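Branched-chain alpha-ketoacid decarboxylase (Lactococcus lactis, PDB 2VBF) probably decarboxylates branched-chain and aromatic alpha-keto acids to aldehydes, using thiamine diphosphate and a magnesium ion as cofactors. Local coordinates at residues Ser444-Gln456 / Asn471-Thr483. Sequence-based numbering, arbitrary orientation.
Sequences SRHLLFIGDGSLQ and NPICFIINNDGYT. With MG (magnesium ion), chain E; TPP (thiamine diphosphate), chain F.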
loop_
_atom_site.group_PDB
_atom_site.type_symbol
_atom_site.label_atom_id
_atom_site.label_comp_id
_atom_site.label_asym_id
_atom_site.label_seq_id
_atom_site.Cartn_x
_atom_site.Cartn_y
_atom_site.Cartn_z
ATOM N N SER A 444 -13.331 25.771 -0.452
ATOM C CA SER A 444 -11.936 26.153 -0.224
ATOM C C SER A 444 -11.112 25.580 -1.366
ATOM O O SER A 444 -10.989 24.367 -1.472
ATOM C CB SER A 444 -11.422 25.632 1.125
ATOM O OG SER A 444 -10.054 25.968 1.299
ATOM N N ARG A 445 -10.583 26.452 -2.226
ATOM C CA ARG A 445 -9.816 26.023 -3.404
ATOM C C ARG A 445 -8.497 25.422 -2.944
ATOM O O ARG A 445 -7.698 26.093 -2.306
ATOM C CB ARG A 445 -9.534 27.183 -4.373
ATOM C CG ARG A 445 -8.982 26.762 -5.764
ATOM C CD ARG A 445 -10.107 26.615 -6.758
ATOM N NE ARG A 445 -9.758 25.960 -8.022
ATOM C CZ ARG A 445 -9.562 26.579 -9.187
ATOM N NH1 ARG A 445 -9.600 27.907 -9.275
ATOM N NH2 ARG A 445 -9.307 25.867 -10.280
ATOM N N HIS A 446 -8.278 24.167 -3.313
ATOM C CA HIS A 446 -7.053 23.462 -2.980
ATOM C C HIS A 446 -5.973 23.627 -4.036
ATOM O O HIS A 446 -6.221 23.428 -5.240
ATOM C CB HIS A 446 -7.339 21.986 -2.726
ATOM C CG HIS A 446 -7.998 21.735 -1.408
ATOM N ND1 HIS A 446 -9.169 22.370 -1.035
ATOM C CD2 HIS A 446 -7.659 20.929 -0.374
ATOM C CE1 HIS A 446 -9.520 21.957 0.173
ATOM N NE2 HIS A 446 -8.611 21.095 0.603
ATOM N N LEU A 447 -4.793 23.992 -3.555
ATOM C CA LEU A 447 -3.580 24.082 -4.337
ATOM C C LEU A 447 -2.621 23.010 -3.822
ATOM O O LEU A 447 -2.216 23.046 -2.659
ATOM C CB LEU A 447 -2.950 25.465 -4.176
ATOM C CG LEU A 447 -3.582 26.607 -4.993
ATOM C CD1 LEU A 447 -5.005 26.928 -4.549
ATOM C CD2 LEU A 447 -2.706 27.829 -4.898
ATOM N N LEU A 448 -2.302 22.043 -4.688
ATOM C CA LEU A 448 -1.379 20.943 -4.375
ATOM C C LEU A 448 -0.006 21.156 -4.989
ATOM O O LEU A 448 0.103 21.420 -6.180
ATOM C CB LEU A 448 -1.934 19.620 -4.905
ATOM C CG LEU A 448 -1.039 18.381 -4.785
ATOM C CD1 LEU A 448 -0.768 18.057 -3.304
ATOM C CD2 LEU A 448 -1.647 17.200 -5.507
ATOM N N PHE A 449 1.022 20.991 -4.165
ATOM C CA PHE A 449 2.393 20.959 -4.612
ATOM C C PHE A 449 2.960 19.595 -4.259
ATOM O O PHE A 449 3.139 19.274 -3.077
ATOM C CB PHE A 449 3.192 22.072 -3.951
ATOM C CG PHE A 449 2.662 23.449 -4.282
ATOM C CD1 PHE A 449 3.095 24.113 -5.419
ATOM C CD2 PHE A 449 1.693 24.038 -3.494
ATOM C CE1 PHE A 449 2.589 25.361 -5.746
ATOM C CE2 PHE A 449 1.187 25.290 -3.817
ATOM C CZ PHE A 449 1.637 25.947 -4.945
ATOM N N ILE A 450 3.215 18.803 -5.294
ATOM C CA ILE A 450 3.718 17.442 -5.147
ATOM C C ILE A 450 4.884 17.203 -6.112
ATOM O O ILE A 450 4.865 17.672 -7.252
ATOM C CB ILE A 450 2.583 16.405 -5.340
ATOM C CG1 ILE A 450 3.084 14.989 -5.018
ATOM C CG2 ILE A 450 1.980 16.463 -6.758
ATOM C CD1 ILE A 450 1.949 13.966 -4.894
ATOM N N GLY A 451 5.909 16.497 -5.642
ATOM C CA GLY A 451 7.056 16.180 -6.460
ATOM C C GLY A 451 6.751 15.078 -7.468
ATOM O O GLY A 451 5.827 14.280 -7.292
ATOM N N ASP A 452 7.535 15.042 -8.539
ATOM C CA ASP A 452 7.473 13.955 -9.498
ATOM C C ASP A 452 7.605 12.563 -8.861
ATOM O O ASP A 452 6.807 11.671 -9.143
ATOM C CB ASP A 452 8.511 14.142 -10.627
ATOM C CG ASP A 452 9.946 14.425 -10.138
ATOM O OD1 ASP A 452 10.225 14.722 -8.952
ATOM O OD2 ASP A 452 10.836 14.371 -11.005
ATOM N N GLY A 453 8.569 12.404 -7.970
ATOM C CA GLY A 453 8.832 11.112 -7.353
ATOM C C GLY A 453 7.683 10.658 -6.484
ATOM O O GLY A 453 7.372 9.471 -6.445
ATOM N N SER A 454 7.059 11.614 -5.786
ATOM C CA SER A 454 5.940 11.333 -4.877
ATOM C C SER A 454 4.650 11.071 -5.626
ATOM O O SER A 454 3.877 10.178 -5.255
ATOM C CB SER A 454 5.750 12.497 -3.908
ATOM O OG SER A 454 6.865 12.636 -3.042
ATOM N N LEU A 455 4.396 11.839 -6.690
ATOM C CA LEU A 455 3.209 11.591 -7.535
ATOM C C LEU A 455 3.163 10.154 -8.055
ATOM O O LEU A 455 2.105 9.570 -8.149
ATOM C CB LEU A 455 3.149 12.562 -8.720
ATOM C CG LEU A 455 1.968 12.327 -9.680
ATOM C CD1 LEU A 455 0.611 12.633 -9.015
ATOM C CD2 LEU A 455 2.138 13.149 -10.966
ATOM N N GLN A 456 4.328 9.582 -8.359
ATOM C CA GLN A 456 4.386 8.251 -8.928
ATOM C C GLN A 456 3.822 7.168 -7.980
ATOM O O GLN A 456 3.386 6.115 -8.431
ATOM C CB GLN A 456 5.812 7.919 -9.352
ATOM C CG GLN A 456 6.324 8.786 -10.515
ATOM C CD GLN A 456 7.467 8.159 -11.294
ATOM O OE1 GLN A 456 7.789 6.992 -11.108
ATOM N NE2 GLN A 456 8.077 8.941 -12.201
ATOM N N ASN A 471 -12.076 20.489 -8.742
ATOM C CA ASN A 471 -11.396 21.591 -9.401
ATOM C C ASN A 471 -10.156 22.124 -8.677
ATOM O O ASN A 471 -9.939 23.327 -8.651
ATOM C CB ASN A 471 -12.397 22.723 -9.609
ATOM C CG ASN A 471 -13.509 22.331 -10.515
ATOM O OD1 ASN A 471 -13.280 21.690 -11.548
ATOM N ND2 ASN A 471 -14.733 22.721 -10.163
ATOM N N PRO A 472 -9.308 21.233 -8.133
ATOM C CA PRO A 472 -8.117 21.757 -7.475
ATOM C C PRO A 472 -7.109 22.271 -8.498
ATOM O O PRO A 472 -7.242 21.985 -9.687
ATOM C CB PRO A 472 -7.561 20.521 -6.773
ATOM C CG PRO A 472 -7.887 19.443 -7.697
ATOM C CD PRO A 472 -9.302 19.760 -8.125
ATOM N N ILE A 473 -6.102 22.993 -8.020
ATOM C CA ILE A 473 -4.989 23.438 -8.844
ATOM C C ILE A 473 -3.771 22.620 -8.393
ATOM O O ILE A 473 -3.313 22.750 -7.253
ATOM C CB ILE A 473 -4.716 24.943 -8.682
ATOM C CG1 ILE A 473 -5.984 25.756 -9.006
ATOM C CG2 ILE A 473 -3.501 25.370 -9.547
ATOM C CD1 ILE A 473 -5.898 27.219 -8.596
ATOM N N CYS A 474 -3.287 21.752 -9.278
ATOM C CA CYS A 474 -2.238 20.801 -8.951
ATOM C C CYS A 474 -0.958 21.186 -9.661
ATOM O O CYS A 474 -0.958 21.345 -10.886
ATOM C CB CYS A 474 -2.653 19.403 -9.377
ATOM S SG CYS A 474 -4.157 18.838 -8.591
ATOM N N PHE A 475 0.109 21.344 -8.886
ATOM C CA PHE A 475 1.452 21.650 -9.387
ATOM C C PHE A 475 2.351 20.441 -9.170
ATOM O O PHE A 475 2.560 20.027 -8.029
ATOM C CB PHE A 475 2.062 22.846 -8.664
ATOM C CG PHE A 475 1.334 24.131 -8.891
ATOM C CD1 PHE A 475 1.600 24.903 -10.018
ATOM C CD2 PHE A 475 0.394 24.572 -7.981
ATOM C CE1 PHE A 475 0.934 26.098 -10.224
ATOM C CE2 PHE A 475 -0.289 25.764 -8.182
ATOM C CZ PHE A 475 -0.017 26.532 -9.301
ATOM N N ILE A 476 2.880 19.892 -10.258
ATOM C CA ILE A 476 3.790 18.733 -10.204
ATOM C C ILE A 476 5.211 19.254 -10.421
ATOM O O ILE A 476 5.515 19.816 -11.484
ATOM C CB ILE A 476 3.452 17.656 -11.273
ATOM C CG1 ILE A 476 2.001 17.163 -11.141
ATOM C CG2 ILE A 476 4.432 16.475 -11.173
ATOM C CD1 ILE A 476 0.954 18.062 -11.745
ATOM N N ILE A 477 6.080 19.078 -9.422
ATOM C CA ILE A 477 7.454 19.557 -9.531
ATOM C C ILE A 477 8.333 18.503 -10.204
ATOM O O ILE A 477 8.801 17.569 -9.581
ATOM C CB ILE A 477 8.045 19.995 -8.189
ATOM C CG1 ILE A 477 7.163 21.088 -7.566
ATOM C CG2 ILE A 477 9.467 20.479 -8.381
ATOM C CD1 ILE A 477 7.682 21.653 -6.271
ATOM N N ASN A 478 8.542 18.678 -11.504
ATOM C CA ASN A 478 9.400 17.785 -12.244
ATOM C C ASN A 478 10.832 18.303 -12.144
ATOM O O ASN A 478 11.220 19.225 -12.877
ATOM C CB ASN A 478 8.939 17.684 -13.697
ATOM C CG ASN A 478 9.874 16.842 -14.542
ATOM O OD1 ASN A 478 10.936 16.413 -14.078
ATOM N ND2 ASN A 478 9.496 16.612 -15.787
ATOM N N ASN A 479 11.605 17.717 -11.233
ATOM C CA ASN A 479 13.037 18.003 -11.111
ATOM C C ASN A 479 13.884 16.744 -11.357
ATOM O O ASN A 479 14.992 16.617 -10.834
ATOM C CB ASN A 479 13.384 18.685 -9.787
ATOM C CG ASN A 479 12.862 17.928 -8.609
ATOM O OD1 ASN A 479 12.516 16.762 -8.742
ATOM N ND2 ASN A 479 12.762 18.581 -7.468
ATOM N N ASP A 480 13.347 15.839 -12.168
ATOM C CA ASP A 480 14.078 14.668 -12.628
ATOM C C ASP A 480 14.570 13.805 -11.455
ATOM O O ASP A 480 15.738 13.396 -11.423
ATOM C CB ASP A 480 15.250 15.124 -13.514
ATOM C CG ASP A 480 15.878 13.990 -14.312
ATOM O OD1 ASP A 480 15.189 12.971 -14.596
ATOM O OD2 ASP A 480 17.073 14.136 -14.642
ATOM N N GLY A 481 13.659 13.496 -10.522
ATOM C CA GLY A 481 13.944 12.575 -9.403
ATOM C C GLY A 481 13.745 13.115 -7.990
ATOM O O GLY A 481 12.994 14.079 -7.777
ATOM N N TYR A 482 14.457 12.505 -7.039
ATOM C CA TYR A 482 14.241 12.726 -5.607
ATOM C C TYR A 482 15.228 13.758 -5.080
ATOM O O TYR A 482 16.284 13.411 -4.523
ATOM C CB TYR A 482 14.412 11.435 -4.789
ATOM C CG TYR A 482 13.555 10.219 -5.120
ATOM C CD1 TYR A 482 12.204 10.319 -5.442
ATOM C CD2 TYR A 482 14.109 8.947 -5.046
ATOM C CE1 TYR A 482 11.431 9.175 -5.669
ATOM C CE2 TYR A 482 13.352 7.802 -5.286
ATOM C CZ TYR A 482 12.014 7.920 -5.612
ATOM O OH TYR A 482 11.250 6.795 -5.855
ATOM N N THR A 483 14.899 15.032 -5.248
ATOM C CA THR A 483 15.827 16.111 -4.892
ATOM C C THR A 483 16.082 16.181 -3.393
ATOM O O THR A 483 17.214 16.355 -2.973
ATOM C CB THR A 483 15.362 17.467 -5.473
ATOM O OG1 THR A 483 15.627 17.482 -6.883
ATOM C CG2 THR A 483 16.091 18.641 -4.810
HETATM MG MG MG E . 11.423 15.379 -7.530
HETATM N "N1'" TPP F . 8.705 6.030 0.791
HETATM C "C2'" TPP F . 7.631 6.570 1.449
HETATM C CM2 TPP F . 6.307 5.862 1.386
HETATM N "N3'" TPP F . 7.793 7.735 2.158
HETATM C "C4'" TPP F . 9.018 8.363 2.220
HETATM N "N4'" TPP F . 9.128 9.465 2.924
HETATM C "C5'" TPP F . 10.114 7.833 1.530
HETATM C "C6'" TPP F . 9.952 6.654 0.814
HETATM C "C7'" TPP F . 11.464 8.514 1.547
HETATM N N3 TPP F . 11.450 9.791 0.840
HETATM C C2 TPP F . 11.295 11.045 1.404
HETATM S S1 TPP F . 11.329 12.297 0.381
HETATM C C5 TPP F . 11.592 11.277 -0.852
HETATM C C4 TPP F . 11.647 9.928 -0.498
HETATM C CM4 TPP F . 11.883 8.788 -1.451
HETATM C C6 TPP F . 11.773 11.871 -2.234
HETATM C C7 TPP F . 10.585 12.675 -2.741
HETATM O O7 TPP F . 10.933 13.112 -4.033
HETATM P PA TPP F . 10.021 14.132 -4.852
HETATM O O1A TPP F . 8.551 13.859 -4.627
HETATM O O2A TPP F . 10.407 14.020 -6.315
HETATM O O3A TPP F . 10.362 15.550 -4.153
HETATM P PB TPP F . 11.546 16.594 -4.537
HETATM O O1B TPP F . 12.393 16.727 -3.303
HETATM O O2B TPP F . 10.848 17.894 -4.823
HETATM O O3B TPP F . 12.318 16.106 -5.731
HETATM O O HOH W 1 8.636 6.995 -6.506
HETATM O O HOH W 2 9.976 16.897 -7.236
#
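D452, N479 and G481 meet round the magnesium ion where parallel strands 445-451 and 473-478 end, in the GDG...NN signature of thiamine diphosphate enzymes. D452 OD1 binds the metal at 2.0 Å, beside N479 OD1 and the carbonyl O of G481; two diphosphate oxygens and a water complete six ligands. With CG of D452 held between backbone N and carbonyl carbon (chi1 51°), the carboxylate reaches both metal and loop: its OD2 accepts from G481 N at 3.0 Å, on the syn side but 27° out of the carboxylate plane. Glycine suits G451, where a CB would strike TPP O1A, and G453, where one would strike Y482 CD1; the Y482 ring instead presents its edge to G453 CA and one face to TPP CM4. The N479 amide suits two tasks: OD1 binds the metal, ND2 donates to TPP O3B.

Six backbone hydrogen bonds, from I473 N to H446 O through D452 N to I477 O, zip the strands together. In this buried sheet apolar side chains fill both faces: on one, the F449 and F475 rings lie side by side, planes only 4° apart, but offset until they hardly overlap, centroids 4.8 Å apart; on the other, L455 CD2 of helix 452-458 packs on I476 CG1 at 4.0 Å.

At the opposite end R445 NE donates to N471 O at 2.7 Å, the oxygen near the guanidinium plane, with NH2 adding a weak bond, while I473 CG1 covers a guanidinium face. A methionine in place of R445 would probably leave N471 O without these donors and the loop into strand 473-478 less firmly held.

Strand 394-398 flanks 445-451 and strand 542-548 flanks 473-478, the central pair of a six-stranded parallel sheet; helix 402-407 packs on F449 and I477.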